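Local coordinates for jacalin-type lectin domain-containing protein (Musa acuminata, PDB 7KMU), which probably binds mannose-containing glycans as a mannose-specific jacalin-related lectin and has mitogenic and antiviral activity, at residues S16-G21 with S130-I135; Y24-V29 with A122-R127; G34-A39 with H79-F84; T87-L92 with T110-P115. All blocks are in the same frame, centred on the assembly; numbering follows the deposited sequence. Where two conformers were deposited one is given.

Contact 1: residues S16-G21 with S130-I135; sequences SEWDMG and SFIDAI. With EDO (1,2-ethanediol), chain E.
Trp18 carries this contact, its indole meeting Ile132 and Ala134 obliquely. The pyrrole nitrogen NE1 makes a loose approach to the methyl CD1 of Ile132 at 4.4 Å; Ala134 O, 4.1 Å from Trp18 NE1, is beyond hydrogen-bonding range, and the NE1 proton is used, weakly, by the carbonyl O of Arg127. CG lies between the backbone N and the carbonyl carbon (chi1 58°), and this rotation lays the ring alongside the other segment. Next, Asp19 closes an Asx turn: Gly21 N donates to Asp19 OD1 at 3.0 Å from above the carboxylate plane. Across the contact, beyond Ile132, 1,2-ethanediol, probably from the crystallisation liquor, sits in the last part of what is probably a sugar-binding GXXXD loop. Phe131 N meets its O1 almost straight on (2.9 Å, 168°), while Asp133 grips both hydroxyls, OD1 to O1 at 2.7 Å and OD2 to O2 at 2.8 Å, much as a sugar diol might be held. Asp133 and Ala134 form a classic bulge opposite Arg127. Strand 118-128 runs between strands 16-19 and 132-140 in one antiparallel sheet, so the indole reaches across it, and Tyr55 of strand 49-56 stacks on Trp18 from a different sheet.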
loop_
_atom_site.group_PDB
_atom_site.type_symbol
_atom_site.label_atom_id
_atom_site.label_comp_id
_atom_site.label_asym_id
_atom_site.label_seq_id
_atom_site.Cartn_x
_atom_site.Cartn_y
_atom_site.Cartn_z
ATOM N N SER B 16 -4.030 1.128 21.250
ATOM C CA SER B 16 -5.335 0.474 21.174
ATOM C C SER B 16 -5.850 0.578 19.742
ATOM O O SER B 16 -5.640 1.613 19.098
ATOM C CB SER B 16 -6.321 1.165 22.112
ATOM O OG SER B 16 -5.877 1.093 23.455
ATOM N N GLU B 17 -6.537 -0.451 19.245
ATOM C CA GLU B 17 -7.097 -0.405 17.891
ATOM C C GLU B 17 -8.183 0.657 17.766
ATOM O O GLU B 17 -8.986 0.860 18.684
ATOM C CB GLU B 17 -7.690 -1.779 17.515
ATOM C CG GLU B 17 -6.640 -2.861 17.340
ATOM C CD GLU B 17 -7.201 -4.213 16.945
ATOM O OE1 GLU B 17 -7.548 -4.389 15.754
ATOM O OE2 GLU B 17 -7.293 -5.098 17.825
ATOM N N TRP B 18 -8.209 1.333 16.611
ATOM C CA TRP B 18 -9.261 2.265 16.236
ATOM C C TRP B 18 -9.627 2.035 14.779
ATOM O O TRP B 18 -8.821 1.536 13.987
ATOM C CB TRP B 18 -8.894 3.723 16.496
ATOM C CG TRP B 18 -7.659 4.214 15.806
ATOM C CD1 TRP B 18 -6.391 4.192 16.301
ATOM C CD2 TRP B 18 -7.584 4.879 14.533
ATOM N NE1 TRP B 18 -5.529 4.801 15.421
ATOM C CE2 TRP B 18 -6.234 5.239 14.332
ATOM C CE3 TRP B 18 -8.528 5.223 13.557
ATOM C CZ2 TRP B 18 -5.797 5.896 13.174
ATOM C CZ3 TRP B 18 -8.105 5.906 12.423
ATOM C CH2 TRP B 18 -6.755 6.259 12.253
ATOM N N ASP B 19 -10.859 2.374 14.433
ATOM C CA ASP B 19 -11.381 2.133 13.100
ATOM C C ASP B 19 -12.552 3.062 12.832
ATOM O O ASP B 19 -13.607 2.965 13.474
ATOM C CB ASP B 19 -11.795 0.654 12.964
ATOM C CG ASP B 19 -12.141 0.185 11.569
ATOM O OD1 ASP B 19 -12.265 1.032 10.669
ATOM O OD2 ASP B 19 -12.311 -1.032 11.384
ATOM N N MET B 20 -12.351 3.991 11.901
ATOM C CA MET B 20 -13.336 4.990 11.496
ATOM C C MET B 20 -14.409 4.366 10.592
ATOM O O MET B 20 -15.529 4.886 10.500
ATOM C CB MET B 20 -12.547 6.038 10.678
ATOM C CG MET B 20 -13.251 7.281 10.366
ATOM S SD MET B 20 -12.388 8.022 8.948
ATOM C CE MET B 20 -13.718 7.970 7.785
ATOM N N GLY B 21 -14.034 3.294 9.891
ATOM C CA GLY B 21 -14.856 2.690 8.858
ATOM C C GLY B 21 -14.753 3.493 7.563
ATOM O O GLY B 21 -14.135 4.563 7.524
ATOM N N SER B 130 -0.802 7.513 23.245
ATOM C CA SER B 130 -0.333 8.893 23.375
ATOM C C SER B 130 -0.161 9.476 21.966
ATOM O O SER B 130 -0.314 10.685 21.758
ATOM C CB SER B 130 1.035 8.933 24.042
ATOM O OG SER B 130 1.044 8.121 25.206
ATOM N N PHE B 131 0.210 8.600 21.009
ATOM C CA PHE B 131 0.494 8.998 19.627
ATOM C C PHE B 131 -0.198 8.082 18.636
ATOM O O PHE B 131 -0.946 7.187 19.041
ATOM C CB PHE B 131 2.021 8.956 19.385
ATOM C CG PHE B 131 2.853 9.492 20.528
ATOM C CD1 PHE B 131 2.715 10.810 20.956
ATOM C CD2 PHE B 131 3.762 8.676 21.187
ATOM C CE1 PHE B 131 3.459 11.294 22.039
ATOM C CE2 PHE B 131 4.521 9.172 22.262
ATOM C CZ PHE B 131 4.343 10.467 22.688
ATOM N N ILE B 132 0.081 8.278 17.328
ATOM C CA ILE B 132 -0.438 7.361 16.322
ATOM C C ILE B 132 0.588 6.242 16.146
ATOM O O ILE B 132 1.621 6.438 15.503
ATOM C CB ILE B 132 -0.774 8.068 14.983
ATOM C CG1 ILE B 132 -1.863 9.146 15.179
ATOM C CG2 ILE B 132 -1.187 7.045 13.896
ATOM C CD1 ILE B 132 -3.261 8.608 15.769
ATOM N N ASP B 133 0.319 5.066 16.746
ATOM C CA ASP B 133 1.216 3.915 16.651
ATOM C C ASP B 133 1.215 3.322 15.254
ATOM O O ASP B 133 2.253 2.856 14.782
ATOM C CB ASP B 133 0.758 2.818 17.632
ATOM C CG ASP B 133 0.862 3.257 19.080
ATOM O OD1 ASP B 133 -0.010 4.038 19.528
ATOM O OD2 ASP B 133 1.830 2.845 19.752
ATOM N N ALA B 134 0.029 3.261 14.626
ATOM C CA ALA B 134 -0.123 2.611 13.325
ATOM C C ALA B 134 -1.294 3.183 12.566
ATOM O O ALA B 134 -2.238 3.718 13.169
ATOM C CB ALA B 134 -0.319 1.112 13.517
ATOM N N ILE B 135 -1.243 3.077 11.239
ATOM C CA ILE B 135 -2.297 3.626 10.403
ATOM C C ILE B 135 -2.530 2.746 9.179
ATOM O O ILE B 135 -1.627 2.044 8.727
ATOM C CB ILE B 135 -1.964 5.109 10.041
ATOM C CG1 ILE B 135 -3.212 5.866 9.489
ATOM C CG2 ILE B 135 -0.729 5.223 9.113
ATOM C CD1 ILE B 135 -3.089 7.448 9.550
HETATM C C1 EDO E . 2.033 5.406 21.986
HETATM O O1 EDO E . 0.762 5.770 21.442
HETATM C C2 EDO E . 1.902 4.322 23.084
HETATM O O2 EDO E . 1.466 3.093 22.534
#

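Contact 2: residues Y24-V29 with A122-R127; sequences YRIDSV and AGFFGR. With EDO (1,2-ethanediol), chain F.
Ile26 drives into the backbone of 122-127 at Ala122 and Gly123. From CB, which points toward the other strand, the longer branch leaves with CG1 beside the backbone N and opposite the carbonyl carbon (chi1 -65°), then runs on extended. CG1 only skirts the carbonyl O of Ala122, at 4.1 Å. The tip does the touching: Ile26 CD1 lies 3.7 Å from Ala122 C and 3.8 Å from Gly123 N, resting against the peptide group itself. The same methyl is 4.2 Å from CE1 of Phe124, whose ring it meets obliquely. The two strands belong to different sheets of the type I beta-prism fold of jacalin-related lectins. Segments 25-29 and 122-127 pass at 73°, their axes 7.1 Å apart at closest; no hydrogen bond crosses between them, and Ile26 makes the closest approaches. Ile42 of the neighbouring strand 37-46 touches both Ile26 and Phe124, and Phe67 adds to the apolar wall beside Ile26 and Val29. On the outer side of strand 25-33, Arg25 forms a salt bridge with Asp27, NE to OD1 at 2.8 Å, in which NE and NH1 both give only weak hydrogen bonds to OD1. Asp27 and Ser28 make a classic bulge opposite Thr43. Ser28 OG shares a hydrogen bond of 2.7 Å with O2 of a 1,2-ethanediol that is also held by Thr43 and Glu41. Phe125, one residue past Phe124, packs on Ala117 of the second subunit.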
loop_
_atom_site.group_PDB
_atom_site.type_symbol
_atom_site.label_atom_id
_atom_site.label_comp_id
_atom_site.label_asym_id
_atom_site.label_seq_id
_atom_site.Cartn_x
_atom_site.Cartn_y
_atom_site.Cartn_z
ATOM N N TYR B 24 -18.797 7.928 3.094
ATOM C CA TYR B 24 -19.302 8.372 1.804
ATOM C C TYR B 24 -18.454 9.566 1.335
ATOM O O TYR B 24 -18.098 9.660 0.154
ATOM C CB TYR B 24 -20.779 8.783 1.931
ATOM C CG TYR B 24 -21.406 9.103 0.593
ATOM C CD1 TYR B 24 -21.824 8.087 -0.262
ATOM C CD2 TYR B 24 -21.566 10.421 0.174
ATOM C CE1 TYR B 24 -22.378 8.374 -1.508
ATOM C CE2 TYR B 24 -22.119 10.720 -1.073
ATOM C CZ TYR B 24 -22.531 9.691 -1.906
ATOM O OH TYR B 24 -23.099 9.963 -3.129
ATOM N N ARG B 25 -18.116 10.466 2.288
ATOM C CA ARG B 25 -17.311 11.650 2.018
ATOM C C ARG B 25 -16.448 12.000 3.230
ATOM O O ARG B 25 -16.936 11.996 4.364
ATOM C CB ARG B 25 -18.242 12.825 1.683
ATOM C CG ARG B 25 -17.576 14.024 1.001
ATOM C CD ARG B 25 -18.603 15.090 0.652
ATOM N NE ARG B 25 -19.164 15.697 1.860
ATOM C CZ ARG B 25 -20.362 15.423 2.368
ATOM N NH1 ARG B 25 -20.753 15.996 3.495
ATOM N NH2 ARG B 25 -21.173 14.566 1.755
ATOM N N ILE B 26 -15.181 12.316 2.992
ATOM C CA ILE B 26 -14.278 12.783 4.029
ATOM C C ILE B 26 -14.364 14.317 3.894
ATOM O O ILE B 26 -14.024 14.876 2.840
ATOM C CB ILE B 26 -12.833 12.260 3.865
ATOM C CG1 ILE B 26 -12.798 10.724 4.041
ATOM C CG2 ILE B 26 -11.919 12.944 4.890
ATOM C CD1 ILE B 26 -11.458 10.072 3.769
ATOM N N ASP B 27 -14.842 14.984 4.945
ATOM C CA ASP B 27 -15.043 16.434 4.944
ATOM C C ASP B 27 -13.795 17.214 5.299
ATOM O O ASP B 27 -13.499 18.239 4.670
ATOM C CB ASP B 27 -16.225 16.808 5.853
ATOM C CG ASP B 27 -17.491 16.064 5.464
ATOM O OD1 ASP B 27 -17.932 16.210 4.306
ATOM O OD2 ASP B 27 -18.009 15.302 6.300
ATOM N N SER B 28 -13.069 16.743 6.316
ATOM C CA SER B 28 -11.839 17.394 6.730
ATOM C C SER B 28 -10.968 16.448 7.534
ATOM O O SER B 28 -11.448 15.452 8.089
ATOM C CB SER B 28 -12.146 18.665 7.519
ATOM O OG SER B 28 -12.932 18.383 8.664
ATOM N N VAL B 29 -9.665 16.757 7.586
ATOM C CA VAL B 29 -8.699 15.989 8.361
ATOM C C VAL B 29 -7.829 16.989 9.117
ATOM O O VAL B 29 -7.370 17.965 8.526
ATOM C CB VAL B 29 -7.821 15.042 7.475
ATOM C CG1 VAL B 29 -6.684 14.403 8.287
ATOM C CG2 VAL B 29 -8.666 13.947 6.825
ATOM N N ALA B 122 -10.859 6.278 1.375
ATOM C CA ALA B 122 -12.178 6.634 1.880
ATOM C C ALA B 122 -12.356 6.521 3.379
ATOM O O ALA B 122 -13.478 6.635 3.877
ATOM C CB ALA B 122 -13.219 5.771 1.180
ATOM N N GLY B 123 -11.273 6.319 4.104
ATOM C CA GLY B 123 -11.360 6.165 5.547
ATOM C C GLY B 123 -10.059 5.656 6.111
ATOM O O GLY B 123 -9.130 5.336 5.362
ATOM N N PHE B 124 -9.999 5.570 7.435
ATOM C CA PHE B 124 -8.771 5.205 8.137
ATOM C C PHE B 124 -9.032 4.241 9.276
ATOM O O PHE B 124 -10.140 4.187 9.826
ATOM C CB PHE B 124 -8.142 6.485 8.757
ATOM C CG PHE B 124 -7.691 7.509 7.742
ATOM C CD1 PHE B 124 -8.566 8.487 7.285
ATOM C CD2 PHE B 124 -6.408 7.465 7.212
ATOM C CE1 PHE B 124 -8.166 9.404 6.302
ATOM C CE2 PHE B 124 -5.998 8.402 6.250
ATOM C CZ PHE B 124 -6.883 9.363 5.804
ATOM N N PHE B 125 -7.993 3.513 9.656
ATOM C CA PHE B 125 -7.996 2.665 10.836
ATOM C C PHE B 125 -6.556 2.606 11.337
ATOM O O PHE B 125 -5.651 3.061 10.635
ATOM C CB PHE B 125 -8.564 1.255 10.539
ATOM C CG PHE B 125 -7.752 0.432 9.568
ATOM C CD1 PHE B 125 -7.836 0.656 8.199
ATOM C CD2 PHE B 125 -6.931 -0.596 10.020
ATOM C CE1 PHE B 125 -7.092 -0.116 7.295
ATOM C CE2 PHE B 125 -6.190 -1.366 9.118
ATOM C CZ PHE B 125 -6.275 -1.116 7.758
ATOM N N GLY B 126 -6.337 2.069 12.528
ATOM C CA GLY B 126 -4.967 1.971 13.029
ATOM C C GLY B 126 -4.903 1.650 14.496
ATOM O O GLY B 126 -5.814 1.010 15.028
ATOM N N ARG B 127 -3.814 2.085 15.136
ATOM C CA ARG B 127 -3.586 1.915 16.571
ATOM C C ARG B 127 -3.160 3.270 17.127
ATOM O O ARG B 127 -2.502 4.036 16.417
ATOM C CB ARG B 127 -2.502 0.862 16.831
ATOM C CG ARG B 127 -2.853 -0.536 16.296
ATOM C CD ARG B 127 -1.841 -1.574 16.735
ATOM N NE ARG B 127 -1.965 -1.896 18.158
ATOM C CZ ARG B 127 -2.652 -2.929 18.641
ATOM N NH1 ARG B 127 -3.288 -3.756 17.819
ATOM N NH2 ARG B 127 -2.693 -3.153 19.947
HETATM C C1 EDO F . -11.159 17.267 11.189
HETATM O O1 EDO F . -12.038 17.100 12.264
HETATM C C2 EDO F . -10.727 18.745 11.154
HETATM O O2 EDO F . -11.823 19.585 10.806
#

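Contact 3: residues G34-A39 with H79-F84; sequences GDIIDA and HVVDYF
Ile36 sets CG1 and CG2 against one face of the Tyr83 ring, crossing it at about a right angle. Its CG1 sits between the backbone N and the carbonyl carbon (chi1 51°), a rotation that presents both branches to the aromatic: CG1 stands 3.9 Å from the ring centroid and only 13° off the normal, a CH-pi contact, while CG2 rests 3.7 Å from Tyr83 CD1. The same CG2 also reaches Val81 CG2, at 4.1 Å. Tyr83 has CG anti to the backbone N (chi1 -172°), which swings the ring out to the loop before strand 37-46. The stretch from Gly34 to Asp38, running from that loop into the strand, fits the GXXXD pattern of jacalin-type sugar sites, and banana lectins are known for a second such site, so it probably is one here. At the ring edge Tyr83 OH donates to Asp35 OD2 over 3.2 Å, arriving on the anti side of the carboxylate. CB of Asp35 adds a contact with Tyr83 CE1 at 3.8 Å. On the opposite face an edge of Phe84 is presented to Tyr83, CD2 standing 3.7 Å above the Tyr83 plane; the pair may be related to the stacking associated with mitogenicity. Tyr107 meets Tyr83 edge-to-face.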
loop_
_atom_site.group_PDB
_atom_site.type_symbol
_atom_site.label_atom_id
_atom_site.label_comp_id
_atom_site.label_asym_id
_atom_site.label_seq_id
_atom_site.Cartn_x
_atom_site.Cartn_y
_atom_site.Cartn_z
ATOM N N GLY B 34 4.600 17.000 15.942
ATOM C CA GLY B 34 5.788 17.704 16.421
ATOM C C GLY B 34 6.965 16.919 15.894
ATOM O O GLY B 34 7.158 16.833 14.673
ATOM N N ASP B 35 7.684 16.235 16.785
ATOM C CA ASP B 35 8.737 15.306 16.367
ATOM C C ASP B 35 8.069 14.160 15.572
ATOM O O ASP B 35 8.648 13.643 14.623
ATOM C CB ASP B 35 9.409 14.654 17.589
ATOM C CG ASP B 35 10.348 15.521 18.406
ATOM O OD1 ASP B 35 10.819 16.547 17.879
ATOM O OD2 ASP B 35 10.625 15.154 19.570
ATOM N N ILE B 36 6.876 13.721 16.028
ATOM C CA ILE B 36 6.181 12.575 15.449
ATOM C C ILE B 36 4.696 12.896 15.223
ATOM O O ILE B 36 4.293 14.052 15.408
ATOM C CB ILE B 36 6.409 11.306 16.352
ATOM C CG1 ILE B 36 6.079 11.579 17.847
ATOM C CG2 ILE B 36 7.863 10.821 16.246
ATOM C CD1 ILE B 36 4.559 11.720 18.198
ATOM N N ILE B 37 3.880 11.890 14.826
ATOM C CA ILE B 37 2.447 12.096 14.623
ATOM C C ILE B 37 1.697 11.808 15.925
ATOM O O ILE B 37 1.574 10.651 16.333
ATOM C CB ILE B 37 1.911 11.254 13.436
ATOM C CG1 ILE B 37 2.720 11.520 12.140
ATOM C CG2 ILE B 37 0.423 11.532 13.232
ATOM C CD1 ILE B 37 2.785 13.054 11.688
ATOM N N ASP B 38 1.236 12.868 16.585
ATOM C CA ASP B 38 0.524 12.750 17.852
ATOM C C ASP B 38 -0.912 12.301 17.673
ATOM O O ASP B 38 -1.415 11.514 18.480
ATOM C CB ASP B 38 0.504 14.111 18.552
ATOM C CG ASP B 38 1.879 14.543 18.998
ATOM O OD1 ASP B 38 2.592 15.184 18.188
ATOM O OD2 ASP B 38 2.256 14.215 20.139
ATOM N N ALA B 39 -1.590 12.831 16.650
ATOM C CA ALA B 39 -3.003 12.549 16.475
ATOM C C ALA B 39 -3.499 12.797 15.072
ATOM O O ALA B 39 -2.915 13.579 14.305
ATOM C CB ALA B 39 -3.809 13.411 17.456
ATOM N N HIS B 79 6.530 7.630 7.454
ATOM C CA HIS B 79 7.618 6.857 8.035
ATOM C C HIS B 79 7.200 6.168 9.309
ATOM O O HIS B 79 6.539 6.787 10.153
ATOM C CB HIS B 79 8.821 7.765 8.357
ATOM C CG HIS B 79 9.650 8.092 7.163
ATOM N ND1 HIS B 79 10.871 7.471 6.944
ATOM C CD2 HIS B 79 9.399 8.948 6.145
ATOM C CE1 HIS B 79 11.333 7.986 5.810
ATOM N NE2 HIS B 79 10.479 8.870 5.288
ATOM N N VAL B 80 7.615 4.900 9.466
ATOM C CA VAL B 80 7.481 4.135 10.716
ATOM C C VAL B 80 8.821 4.378 11.405
ATOM O O VAL B 80 9.874 4.160 10.793
ATOM C CB VAL B 80 7.201 2.641 10.508
ATOM C CG1 VAL B 80 7.176 1.915 11.855
ATOM C CG2 VAL B 80 5.887 2.441 9.759
ATOM N N VAL B 81 8.799 4.858 12.651
ATOM C CA VAL B 81 10.020 5.269 13.333
ATOM C C VAL B 81 10.158 4.744 14.732
ATOM O O VAL B 81 9.173 4.324 15.355
ATOM C CB VAL B 81 10.112 6.832 13.381
ATOM C CG1 VAL B 81 9.836 7.452 12.017
ATOM C CG2 VAL B 81 9.180 7.437 14.445
ATOM N N ASP B 82 11.399 4.829 15.247
ATOM C CA ASP B 82 11.691 4.490 16.634
ATOM C C ASP B 82 11.680 5.823 17.387
ATOM O O ASP B 82 12.421 6.742 17.023
ATOM C CB ASP B 82 13.057 3.798 16.769
ATOM C CG ASP B 82 13.339 3.347 18.188
ATOM O OD1 ASP B 82 13.779 4.187 19.002
ATOM O OD2 ASP B 82 13.104 2.158 18.489
ATOM N N TYR B 83 10.795 5.961 18.388
ATOM C CA TYR B 83 10.678 7.184 19.172
ATOM C C TYR B 83 10.789 6.780 20.631
ATOM O O TYR B 83 9.834 6.245 21.195
ATOM C CB TYR B 83 9.336 7.878 18.901
ATOM C CG TYR B 83 9.208 9.244 19.532
ATOM C CD1 TYR B 83 10.055 10.287 19.161
ATOM C CD2 TYR B 83 8.198 9.517 20.452
ATOM C CE1 TYR B 83 9.914 11.560 19.702
ATOM C CE2 TYR B 83 8.053 10.787 21.009
ATOM C CZ TYR B 83 8.916 11.806 20.630
ATOM O OH TYR B 83 8.782 13.065 21.164
ATOM N N PHE B 84 11.987 6.974 21.222
ATOM C CA PHE B 84 12.271 6.542 22.603
ATOM C C PHE B 84 11.931 5.048 22.817
ATOM O O PHE B 84 11.335 4.682 23.830
ATOM C CB PHE B 84 11.556 7.445 23.639
ATOM C CG PHE B 84 12.029 8.875 23.652
ATOM C CD1 PHE B 84 13.177 9.239 24.352
ATOM C CD2 PHE B 84 11.331 9.862 22.966
ATOM C CE1 PHE B 84 13.618 10.566 24.362
ATOM C CE2 PHE B 84 11.774 11.189 22.976
ATOM C CZ PHE B 84 12.911 11.532 23.681
#

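Contact 4: residues T87-L92 with T110-P115; sequences TIIGKL and TPFSIP
Phe112 pushes the far end of its ring between two aliphatic tips of the other strand, Ile89 CD1 and Leu92 CD1. Ile89 CD1 lies 3.9 Å from Phe112 CE1, the two side chains crossing at about a right angle, and Leu92 CD1 is 4.0 Å from Phe112 CZ. Both methyls approach the ring obliquely. Phe112 reaches them because its CG lies between the backbone N and the carbonyl carbon (chi1 60°); Ile114 CD1 sits in plane at the ring edge, and Trp10 stacks on the ring. All three touching residues are buried. Elsewhere the segments do not touch: Thr87 and Thr110 are exposed and do not meet, and Lys91 leads its chain away to a salt bridge with Glu108. The outer side of 110-115 is occupied by the second subunit, where Trp10 of that subunit donates from NE1 to Ser113 OG and Pro111 packs on its counterpart. Strand 73-83 runs between 86-96 and 110-116 in one antiparallel sheet, so Phe112 reaches past it, while Ile89 and Leu92 also touch Ile37 of strand 37-46 and Ile135 of strand 132-140.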
loop_
_atom_site.group_PDB
_atom_site.type_symbol
_atom_site.label_atom_id
_atom_site.label_comp_id
_atom_site.label_asym_id
_atom_site.label_seq_id
_atom_site.Cartn_x
_atom_site.Cartn_y
_atom_site.Cartn_z
ATOM N N THR B 87 7.616 2.098 18.581
ATOM C CA THR B 87 7.602 2.046 17.115
ATOM C C THR B 87 6.270 2.692 16.717
ATOM O O THR B 87 5.212 2.124 16.986
ATOM C CB THR B 87 7.726 0.595 16.605
ATOM O OG1 THR B 87 8.952 0.027 17.082
ATOM C CG2 THR B 87 7.705 0.503 15.084
ATOM N N ILE B 88 6.315 3.893 16.133
ATOM C CA ILE B 88 5.101 4.668 15.826
ATOM C C ILE B 88 5.226 5.356 14.452
ATOM O O ILE B 88 6.242 5.212 13.769
ATOM C CB ILE B 88 4.852 5.726 16.959
ATOM C CG1 ILE B 88 5.980 6.778 17.012
ATOM C CG2 ILE B 88 4.645 5.069 18.358
ATOM C CD1 ILE B 88 5.691 7.969 17.935
ATOM N N ILE B 89 4.211 6.145 14.075
ATOM C CA ILE B 89 4.261 6.929 12.830
ATOM C C ILE B 89 4.970 8.258 13.155
ATOM O O ILE B 89 4.520 9.024 14.020
ATOM C CB ILE B 89 2.841 7.141 12.244
ATOM C CG1 ILE B 89 2.087 5.800 12.049
ATOM C CG2 ILE B 89 2.906 7.959 10.920
ATOM C CD1 ILE B 89 2.850 4.739 11.160
ATOM N N GLY B 90 6.088 8.507 12.465
ATOM C CA GLY B 90 6.894 9.696 12.706
ATOM C C GLY B 90 6.686 10.813 11.705
ATOM O O GLY B 90 6.968 11.974 12.020
ATOM N N LYS B 91 6.213 10.467 10.482
ATOM C CA LYS B 91 5.950 11.431 9.412
ATOM C C LYS B 91 4.745 10.955 8.637
ATOM O O LYS B 91 4.564 9.747 8.466
ATOM C CB LYS B 91 7.141 11.538 8.451
ATOM C CG LYS B 91 8.181 12.530 8.905
ATOM C CD LYS B 91 9.170 12.855 7.789
ATOM C CE LYS B 91 10.161 13.841 8.311
ATOM N NZ LYS B 91 11.127 14.261 7.267
ATOM N N LEU B 92 3.900 11.897 8.177
ATOM C CA LEU B 92 2.719 11.542 7.419
ATOM C C LEU B 92 2.348 12.654 6.439
ATOM O O LEU B 92 2.416 13.837 6.781
ATOM C CB LEU B 92 1.540 11.278 8.388
ATOM C CG LEU B 92 0.295 10.603 7.804
ATOM C CD1 LEU B 92 0.615 9.186 7.265
ATOM C CD2 LEU B 92 -0.810 10.516 8.870
ATOM N N THR B 110 11.440 3.748 8.505
ATOM C CA THR B 110 11.091 2.866 7.398
ATOM C C THR B 110 9.947 3.515 6.623
ATOM O O THR B 110 8.859 3.655 7.176
ATOM C CB THR B 110 10.721 1.457 7.889
ATOM O OG1 THR B 110 11.800 0.953 8.683
ATOM C CG2 THR B 110 10.465 0.489 6.743
ATOM N N PRO B 111 10.166 3.973 5.379
ATOM C CA PRO B 111 9.069 4.612 4.649
ATOM C C PRO B 111 7.996 3.646 4.192
ATOM O O PRO B 111 8.245 2.456 4.000
ATOM C CB PRO B 111 9.763 5.246 3.444
ATOM C CG PRO B 111 10.940 4.370 3.203
ATOM C CD PRO B 111 11.409 3.941 4.575
ATOM N N PHE B 112 6.786 4.181 4.034
ATOM C CA PHE B 112 5.647 3.477 3.461
ATOM C C PHE B 112 4.949 4.449 2.518
ATOM O O PHE B 112 4.994 5.679 2.720
ATOM C CB PHE B 112 4.671 2.926 4.510
ATOM C CG PHE B 112 4.021 3.934 5.433
ATOM C CD1 PHE B 112 4.641 4.316 6.613
ATOM C CD2 PHE B 112 2.768 4.473 5.135
ATOM C CE1 PHE B 112 4.038 5.243 7.471
ATOM C CE2 PHE B 112 2.170 5.411 5.985
ATOM C CZ PHE B 112 2.811 5.787 7.151
ATOM N N SER B 113 4.308 3.911 1.476
ATOM C CA SER B 113 3.618 4.735 0.500
ATOM C C SER B 113 2.503 3.958 -0.147
ATOM O O SER B 113 2.681 2.777 -0.502
ATOM C CB SER B 113 4.585 5.258 -0.556
ATOM O OG SER B 113 5.226 4.194 -1.248
ATOM N N ILE B 114 1.336 4.617 -0.286
ATOM C CA ILE B 114 0.139 4.037 -0.892
ATOM C C ILE B 114 -0.314 4.928 -2.035
ATOM O O ILE B 114 -1.207 5.752 -1.847
ATOM C CB ILE B 114 -1.003 3.792 0.139
ATOM C CG1 ILE B 114 -0.513 2.987 1.330
ATOM C CG2 ILE B 114 -2.229 3.104 -0.513
ATOM C CD1 ILE B 114 0.324 3.809 2.431
ATOM N N PRO B 115 0.304 4.797 -3.217
ATOM C CA PRO B 115 -0.142 5.608 -4.362
ATOM C C PRO B 115 -1.371 4.964 -5.004
ATOM O O PRO B 115 -1.283 3.849 -5.517
ATOM C CB PRO B 115 1.069 5.606 -5.301
ATOM C CG PRO B 115 1.939 4.477 -4.861
ATOM C CD PRO B 115 1.419 3.899 -3.575
#

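The four contacts sample the three antiparallel sheets of the beta-prism. Contact 1 spans one sheet around strand 118-128, and contact 4 another around strand 73-83; contacts 2 and 3 join sheets. Contact 1 encloses all the others along the chain; contact 2 encloses contacts 3 and 4, which follow in series. Centres of contacts 3 and 4 lie about 9 Å apart, joined through Val80 and Thr110 and through Val81 and Ile88, whereas contacts 2 and 3 are about 20 Å apart between centres, on opposite sides of the chain's centre. Contacts 1 and 3 meet where Ile132 N probably hydrogen-bonds to Ile37 O, bringing the two probable sugar-binding loops to the same end of the prism.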